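Long-range contacts in C alpha-dehydrogenase (Sphingobium sp. SYK-6, PDB 4YAC), which binds NADH as a short-chain dehydrogenase/reductase and probably oxidises the C-alpha alcohol of lignin-derived beta-aryl ethers: residues Q111-V116 with I156-K161; V182-G188 with R246-Y252; F218-K222 with P253-E257. All blocks are in the same frame, centred on the assembly; numbering follows the deposited sequence.

Interaction 1 comes first along the chain. It joins helices 105-133 and 155-174, which precede and follow strand 137-142 in the chain, and it closes its loop before the other two open. The chain then passes through strand 180-185, where interaction 2 begins, and an unmodelled stretch, 190-214, to helix 217-228, where interaction 3 begins. Strand 248-249 returns to pair with strand 180-185, and helix 255-271 follows it directly to meet helix 217-228. Interactions 2 and 3 therefore cross, their segments alternating along the chain, and they touch where Gly188 O lies 3.8 Å from Lys222 CE. All three also reach the second subunit.

Interaction 1 (Q111-V116 with I156-K161)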
# COMPACT_ATOMS: atom_id res chain seq x y z
N GLN A 111 -10.35 8.20 -6.41
CA GLN A 111 -9.20 8.36 -5.53
C GLN A 111 -8.05 7.44 -5.93
O GLN A 111 -6.88 7.83 -5.86
CB GLN A 111 -9.61 8.11 -4.07
CG GLN A 111 -10.57 9.17 -3.54
CD GLN A 111 -10.90 8.99 -2.08
OE1 GLN A 111 -10.05 9.18 -1.21
NE2 GLN A 111 -12.14 8.62 -1.79
N MET A 112 -8.37 6.22 -6.36
CA MET A 112 -7.35 5.30 -6.86
C MET A 112 -6.65 5.89 -8.09
O MET A 112 -5.43 5.83 -8.21
CB MET A 112 -7.96 3.94 -7.22
CG MET A 112 -8.25 3.07 -6.01
SD MET A 112 -6.75 2.34 -5.31
CE MET A 112 -7.20 2.32 -3.59
N ASP A 113 -7.43 6.46 -9.00
CA ASP A 113 -6.86 6.94 -10.26
C ASP A 113 -5.90 8.11 -10.03
O ASP A 113 -4.79 8.12 -10.56
CB ASP A 113 -7.98 7.34 -11.24
CG ASP A 113 -7.58 7.20 -12.70
OD1 ASP A 113 -6.53 6.59 -12.99
OD2 ASP A 113 -8.34 7.68 -13.56
N VAL A 114 -6.30 9.08 -9.22
CA VAL A 114 -5.43 10.24 -8.98
C VAL A 114 -4.27 9.89 -8.06
O VAL A 114 -3.12 10.20 -8.36
CB VAL A 114 -6.20 11.43 -8.37
CG1 VAL A 114 -5.26 12.61 -8.13
CG2 VAL A 114 -7.34 11.85 -9.27
N ASN A 115 -4.58 9.25 -6.93
CA ASN A 115 -3.57 9.06 -5.90
C ASN A 115 -2.57 7.96 -6.21
O ASN A 115 -1.42 8.03 -5.77
CB ASN A 115 -4.24 8.75 -4.56
CG ASN A 115 -5.02 9.93 -4.01
OD1 ASN A 115 -5.11 10.99 -4.65
ND2 ASN A 115 -5.60 9.76 -2.83
N VAL A 116 -2.98 6.94 -6.97
CA VAL A 116 -2.09 5.84 -7.29
C VAL A 116 -1.69 5.88 -8.76
O VAL A 116 -0.50 6.00 -9.06
CB VAL A 116 -2.71 4.47 -6.96
CG1 VAL A 116 -1.67 3.37 -7.12
CG2 VAL A 116 -3.26 4.46 -5.54
N ILE A 156 -10.51 4.30 1.83
CA ILE A 156 -10.04 4.45 0.46
C ILE A 156 -8.72 5.22 0.44
O ILE A 156 -7.75 4.75 -0.14
CB ILE A 156 -11.08 5.18 -0.42
CG1 ILE A 156 -12.36 4.36 -0.52
CG2 ILE A 156 -10.51 5.42 -1.82
CD1 ILE A 156 -13.47 5.01 -1.31
N TYR A 157 -8.71 6.38 1.09
CA TYR A 157 -7.52 7.22 1.14
C TYR A 157 -6.30 6.45 1.64
O TYR A 157 -5.22 6.51 1.04
CB TYR A 157 -7.79 8.43 2.04
CG TYR A 157 -6.66 9.43 2.12
CD1 TYR A 157 -6.39 10.29 1.07
CD2 TYR A 157 -5.88 9.54 3.27
CE1 TYR A 157 -5.37 11.21 1.14
CE2 TYR A 157 -4.86 10.46 3.35
CZ TYR A 157 -4.60 11.29 2.29
OH TYR A 157 -3.58 12.21 2.37
N CYS A 158 -6.48 5.71 2.73
CA CYS A 158 -5.41 4.92 3.33
C CYS A 158 -4.88 3.87 2.36
O CYS A 158 -3.67 3.68 2.23
CB CYS A 158 -5.92 4.26 4.62
SG CYS A 158 -4.78 3.09 5.40
N THR A 159 -5.80 3.20 1.67
CA THR A 159 -5.41 2.20 0.68
C THR A 159 -4.50 2.82 -0.38
O THR A 159 -3.47 2.25 -0.71
CB THR A 159 -6.64 1.56 0.01
OG1 THR A 159 -7.46 0.93 1.00
CG2 THR A 159 -6.21 0.50 -0.99
N THR A 160 -4.86 4.01 -0.87
CA THR A 160 -4.06 4.65 -1.92
C THR A 160 -2.69 5.08 -1.43
O THR A 160 -1.72 5.04 -2.18
CB THR A 160 -4.76 5.90 -2.54
OG1 THR A 160 -4.82 6.97 -1.60
CG2 THR A 160 -6.15 5.56 -3.05
N LYS A 161 -2.59 5.48 -0.16
CA LYS A 161 -1.33 6.00 0.34
C LYS A 161 -0.39 4.86 0.72
O LYS A 161 0.83 4.97 0.55
CB LYS A 161 -1.58 6.94 1.53
CG LYS A 161 -2.34 8.22 1.13
CD LYS A 161 -1.58 9.04 0.09
CE LYS A 161 -2.35 10.28 -0.35
NZ LYS A 161 -1.59 11.04 -1.39
O HOH W 1 -0.70 9.93 -3.84
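Thr160 carries OG1 between its backbone N and its carbonyl carbon (chi1 69°), while Asn115 places CG beside its backbone N and anti to its carbonyl carbon (chi1 -67°); these two settings bring Asn115 ND2 to 3.1 Å from Thr160 OG1. The bond is nearly straight, with the hydroxyl oxygen in the plane of the amide. The Thr160 hydroxyl in turn donates to Tyr157 O at 2.7 Å, a carbonyl that also accepts from the backbone N of Lys161. The other end of the Asn115 amide is gripped too, OD1 accepting from the backbone N of Val94, so the flip of the group is fixed. Thr160 is a knob seated in the hole formed by Gln111, Met112, Asn115 and Val116, where helices 105-133 and 155-174 run side by side at 35°, their local axes 9.3 Å apart. Tyr157 and Lys161 have the spacing of the Tyr-x-x-x-Lys signature of short-chain dehydrogenases. Asn115 sits on a wider pi-type turn of its helix, consistent with the asparagine that joins tyrosine and lysine in the active site of many relatives. Packing is tight around Met112, whose chain bends at chi2 and chi3 so that CE lies 3.3 Å from Thr159 CG2 and 3.4 Å from Thr160 CG2. Gln111, extended beyond CG, runs nearly perpendicular to Ile156; its NE2 lies 3.6 Å from Ile156 CG2 and is bonded to the carbonyl of Gln96. Its OE1 comes up to the edge of the Tyr157 ring, whereas one face of that ring carries Lys161 CG. A water 2.8 Å from both Asn115 O and Lys161 NZ donates to the carbonyl and accepts from Lys161 NZ, resembling the water-linked proton relay proposed for this family.

Interaction 2 (V182-G188 with R246-Y252)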
# COMPACT_ATOMS: atom_id res chain seq x y z
N VAL A 182 15.49 8.97 -4.28
CA VAL A 182 14.08 8.79 -3.99
C VAL A 182 13.75 9.34 -2.61
O VAL A 182 14.48 9.09 -1.65
CB VAL A 182 13.67 7.31 -4.06
CG1 VAL A 182 12.17 7.16 -3.84
CG2 VAL A 182 14.07 6.69 -5.39
N SER A 183 12.67 10.11 -2.52
CA SER A 183 12.16 10.61 -1.25
C SER A 183 10.68 10.32 -1.11
O SER A 183 9.91 10.44 -2.07
CB SER A 183 12.40 12.11 -1.12
OG SER A 183 13.79 12.41 -1.08
N LEU A 184 10.28 9.95 0.10
CA LEU A 184 8.89 9.72 0.44
C LEU A 184 8.48 10.66 1.57
O LEU A 184 8.89 10.50 2.72
CB LEU A 184 8.66 8.26 0.85
CG LEU A 184 7.25 7.88 1.30
CD1 LEU A 184 6.26 8.04 0.15
CD2 LEU A 184 7.26 6.45 1.81
N LEU A 185 7.67 11.66 1.22
CA LEU A 185 7.13 12.61 2.19
C LEU A 185 5.77 12.15 2.68
O LEU A 185 4.90 11.83 1.88
CB LEU A 185 7.02 14.00 1.56
CG LEU A 185 6.31 15.08 2.39
CD1 LEU A 185 7.11 15.42 3.64
CD2 LEU A 185 6.05 16.31 1.55
N CYS A 186 5.60 12.12 4.00
CA CYS A 186 4.34 11.71 4.61
C CYS A 186 3.80 12.80 5.53
O CYS A 186 4.05 12.78 6.73
CB CYS A 186 4.52 10.42 5.40
SG CYS A 186 4.94 8.99 4.39
N PRO A 187 3.07 13.77 4.96
CA PRO A 187 2.46 14.83 5.78
C PRO A 187 1.42 14.28 6.74
O PRO A 187 0.87 13.20 6.50
CB PRO A 187 1.81 15.75 4.75
CG PRO A 187 2.45 15.41 3.44
CD PRO A 187 2.78 13.96 3.53
N GLY A 188 1.17 14.99 7.83
CA GLY A 188 0.05 14.67 8.70
C GLY A 188 -1.22 15.16 8.05
O GLY A 188 -1.79 14.48 7.19
N ARG A 246 17.46 12.10 1.22
CA ARG A 246 16.83 11.36 2.31
C ARG A 246 15.55 10.69 1.83
O ARG A 246 14.73 11.31 1.16
CB ARG A 246 16.51 12.29 3.48
CG ARG A 246 17.70 13.05 3.99
CD ARG A 246 17.52 13.43 5.44
NE ARG A 246 18.64 14.24 5.92
CZ ARG A 246 18.63 15.57 6.00
NH1 ARG A 246 17.56 16.26 5.66
NH2 ARG A 246 19.70 16.21 6.45
N PHE A 247 15.38 9.42 2.20
CA PHE A 247 14.20 8.69 1.77
C PHE A 247 12.99 8.93 2.67
O PHE A 247 11.95 9.36 2.20
CB PHE A 247 14.47 7.19 1.71
CG PHE A 247 13.27 6.40 1.30
CD1 PHE A 247 12.84 6.41 -0.02
CD2 PHE A 247 12.54 5.68 2.23
CE1 PHE A 247 11.72 5.70 -0.40
CE2 PHE A 247 11.42 4.96 1.85
CZ PHE A 247 11.01 4.97 0.53
N TRP A 248 13.14 8.62 3.95
CA TRP A 248 12.05 8.80 4.91
C TRP A 248 11.92 10.25 5.34
O TRP A 248 12.69 10.72 6.18
CB TRP A 248 12.26 7.92 6.15
CG TRP A 248 12.15 6.45 5.90
CD1 TRP A 248 13.14 5.52 6.05
CD2 TRP A 248 11.00 5.73 5.46
NE1 TRP A 248 12.68 4.27 5.73
CE2 TRP A 248 11.36 4.37 5.37
CE3 TRP A 248 9.69 6.10 5.14
CZ2 TRP A 248 10.46 3.38 4.96
CZ3 TRP A 248 8.80 5.12 4.74
CH2 TRP A 248 9.19 3.78 4.65
N VAL A 249 10.96 10.96 4.76
CA VAL A 249 10.69 12.34 5.16
C VAL A 249 9.42 12.35 6.00
O VAL A 249 8.32 12.56 5.50
CB VAL A 249 10.55 13.27 3.94
CG1 VAL A 249 10.59 14.73 4.38
CG2 VAL A 249 11.67 13.01 2.93
N LEU A 250 9.62 12.12 7.30
CA LEU A 250 8.55 12.00 8.27
C LEU A 250 8.82 12.97 9.42
O LEU A 250 9.26 12.56 10.49
CB LEU A 250 8.45 10.57 8.80
CG LEU A 250 8.63 9.42 7.81
CD1 LEU A 250 8.95 8.13 8.54
CD2 LEU A 250 7.40 9.25 6.96
N PRO A 251 8.57 14.27 9.21
CA PRO A 251 9.06 15.25 10.18
C PRO A 251 8.19 15.40 11.43
O PRO A 251 7.90 16.52 11.85
CB PRO A 251 9.10 16.54 9.36
CG PRO A 251 8.01 16.39 8.37
CD PRO A 251 7.91 14.91 8.05
N TYR A 252 7.79 14.28 12.02
CA TYR A 252 6.93 14.29 13.20
C TYR A 252 7.39 13.27 14.25
O TYR A 252 6.92 12.13 14.26
CB TYR A 252 5.48 14.00 12.80
CG TYR A 252 5.05 14.79 11.60
CD1 TYR A 252 4.94 16.17 11.66
CD2 TYR A 252 4.77 14.17 10.39
CE1 TYR A 252 4.55 16.91 10.57
CE2 TYR A 252 4.38 14.90 9.29
CZ TYR A 252 4.27 16.27 9.38
OH TYR A 252 3.88 17.01 8.30
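Leu184 is held between Phe247 and Val249 in the close part of the contact: its N donates to Phe247 O at 2.7 Å, within the carbonyl plane, and its O accepts from Val249 N. Cys186 N continues the ladder to Val249 O at 3.1 Å, and Ser183 OG adds a side-chain bond to Arg246 O at 2.7 Å. The bond from CA to CB of Phe247 leads away, but with CG anti to the backbone N (chi1 179°) the ring swings back toward residues 182-184, one face over Leu184 CB and an edge to Val182 CG1. Alongside, Leu184 CD2 meets Trp248 CZ3 at 3.6 Å, while the indole NE1 bonds Glu265 of the second subunit. Leu185 and Val249, which project from the other face of the sheet, pack against helix 231-243. Leu250 CD2 presses against Cys186 CB at 3.5 Å.

Farther on the chains diverge, the CA atoms of Gly188 and Tyr252 standing 8.2 Å apart. Here Tyr252 OH takes a weak bond from the N of the poorly ordered Gly188, and the edge of the ring faces Cys186 O, a buried carbonyl with no polar partner in the model. Pro187 near this end and Arg246 at the other are partly exposed. The pairing adds strand 248-249 beside strand 180-185 as the parallel edge strand of the seven-stranded Rossmann sheet characteristic of short-chain dehydrogenases.

Interaction 3 (F218-K222 with P253-E257); sequences FAGLK and PEFAE
Phe218 opens the contact by laying its ring against that of Phe255. The contact joins helix 217-228, in the region that follows the sixth strand of the Rossmann fold and commonly shapes the substrate side in short-chain dehydrogenases, to the start of the C-terminal helical part of the chain. With CG anti to the backbone N (chi1 177°), the Phe218 ring brings its CD2-CE2 side over the rim of one face of Phe255, where CE2 lies 3.5 Å from Phe255 CE1. The two rings are inclined by 35°, their centroids 4.8 Å apart, so the pair is oblique. Val149 and Leu151 also touch Phe218, while Met145 packs on Phe255, placing both rings in a buried apolar layer.

One turn later Leu221 points toward the other segment. Its CB lies 3.8 Å from Phe255 CE1, and its CD1 reaches Glu254 CB at 3.9 Å as the two side chains pass one another, running opposite ways. Beyond CB the Glu254 chain bends at chi2, and its carboxylate forms a salt bridge with Arg282 of the second subunit, so this side of the contact borders the dimer interface. Replacing Phe255 with an alanine would probably leave the Phe218 ring without its aromatic partner, open a gap beside Leu221 CB and weaken the hold of helix 217-228 on the later segment.

Lys222 follows with its long chain leading away, and what it offers Phe255 is mainly backbone: Lys222 N, already bonded to Phe218 O within the helix, lies 4.2 Å from Phe255 CE1, level with the ring and beside its rim.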
# COMPACT_ATOMS: atom_id res chain seq x y z
N PHE A 218 -3.53 9.70 18.25
CA PHE A 218 -2.96 9.98 16.94
C PHE A 218 -3.64 11.20 16.31
O PHE A 218 -2.97 12.10 15.80
CB PHE A 218 -3.10 8.79 16.00
CG PHE A 218 -2.58 9.06 14.61
CD1 PHE A 218 -3.45 9.37 13.58
CD2 PHE A 218 -1.22 9.04 14.35
CE1 PHE A 218 -2.98 9.63 12.30
CE2 PHE A 218 -0.74 9.30 13.08
CZ PHE A 218 -1.62 9.60 12.05
N ALA A 219 -4.96 11.22 16.36
CA ALA A 219 -5.74 12.32 15.81
C ALA A 219 -5.41 13.63 16.53
O ALA A 219 -5.38 14.70 15.91
CB ALA A 219 -7.23 12.02 15.92
N GLY A 220 -5.16 13.54 17.83
CA GLY A 220 -4.84 14.70 18.64
C GLY A 220 -3.47 15.26 18.30
O GLY A 220 -3.28 16.47 18.22
N LEU A 221 -2.50 14.36 18.12
CA LEU A 221 -1.17 14.77 17.70
C LEU A 221 -1.26 15.35 16.30
O LEU A 221 -0.63 16.36 16.00
CB LEU A 221 -0.20 13.58 17.74
CG LEU A 221 0.06 12.98 19.12
CD1 LEU A 221 1.02 11.80 19.03
CD2 LEU A 221 0.57 14.03 20.09
N LYS A 222 -2.06 14.70 15.46
CA LYS A 222 -2.30 15.15 14.10
C LYS A 222 -2.87 16.57 14.08
O LYS A 222 -2.44 17.40 13.29
CB LYS A 222 -3.26 14.19 13.39
CG LYS A 222 -3.37 14.36 11.89
CD LYS A 222 -4.06 13.16 11.28
CE LYS A 222 -4.34 13.33 9.79
NZ LYS A 222 -4.87 12.07 9.20
N PRO A 253 8.31 13.69 15.14
CA PRO A 253 8.81 12.79 16.19
C PRO A 253 7.71 12.31 17.14
O PRO A 253 7.92 11.34 17.87
CB PRO A 253 9.85 13.64 16.93
CG PRO A 253 10.17 14.77 16.02
CD PRO A 253 8.96 15.01 15.19
N GLU A 254 6.56 12.98 17.12
CA GLU A 254 5.42 12.60 17.94
C GLU A 254 4.98 11.17 17.68
O GLU A 254 4.70 10.41 18.60
CB GLU A 254 4.23 13.51 17.69
CG GLU A 254 4.51 14.97 17.79
CD GLU A 254 4.83 15.61 16.46
OE1 GLU A 254 5.84 15.22 15.84
OE2 GLU A 254 4.07 16.50 16.04
N PHE A 255 4.90 10.83 16.40
CA PHE A 255 4.31 9.57 15.97
C PHE A 255 5.20 8.37 16.28
O PHE A 255 4.81 7.23 16.04
CB PHE A 255 4.02 9.64 14.46
CG PHE A 255 3.00 10.69 14.08
CD1 PHE A 255 1.91 10.95 14.90
CD2 PHE A 255 3.15 11.43 12.92
CE1 PHE A 255 0.98 11.92 14.55
CE2 PHE A 255 2.22 12.40 12.57
CZ PHE A 255 1.14 12.64 13.39
N ALA A 256 6.38 8.64 16.83
CA ALA A 256 7.36 7.59 17.11
C ALA A 256 6.81 6.52 18.06
O ALA A 256 6.75 5.34 17.70
CB ALA A 256 8.62 8.19 17.69
N GLU A 257 6.41 6.92 19.26
CA GLU A 257 5.94 5.96 20.26
C GLU A 257 4.71 5.22 19.77
O GLU A 257 4.56 4.02 20.00
CB GLU A 257 5.65 6.66 21.60
CG GLU A 257 6.88 7.19 22.33
CD GLU A 257 7.97 6.15 22.52
OE1 GLU A 257 7.70 5.12 23.17
OE2 GLU A 257 9.10 6.36 22.02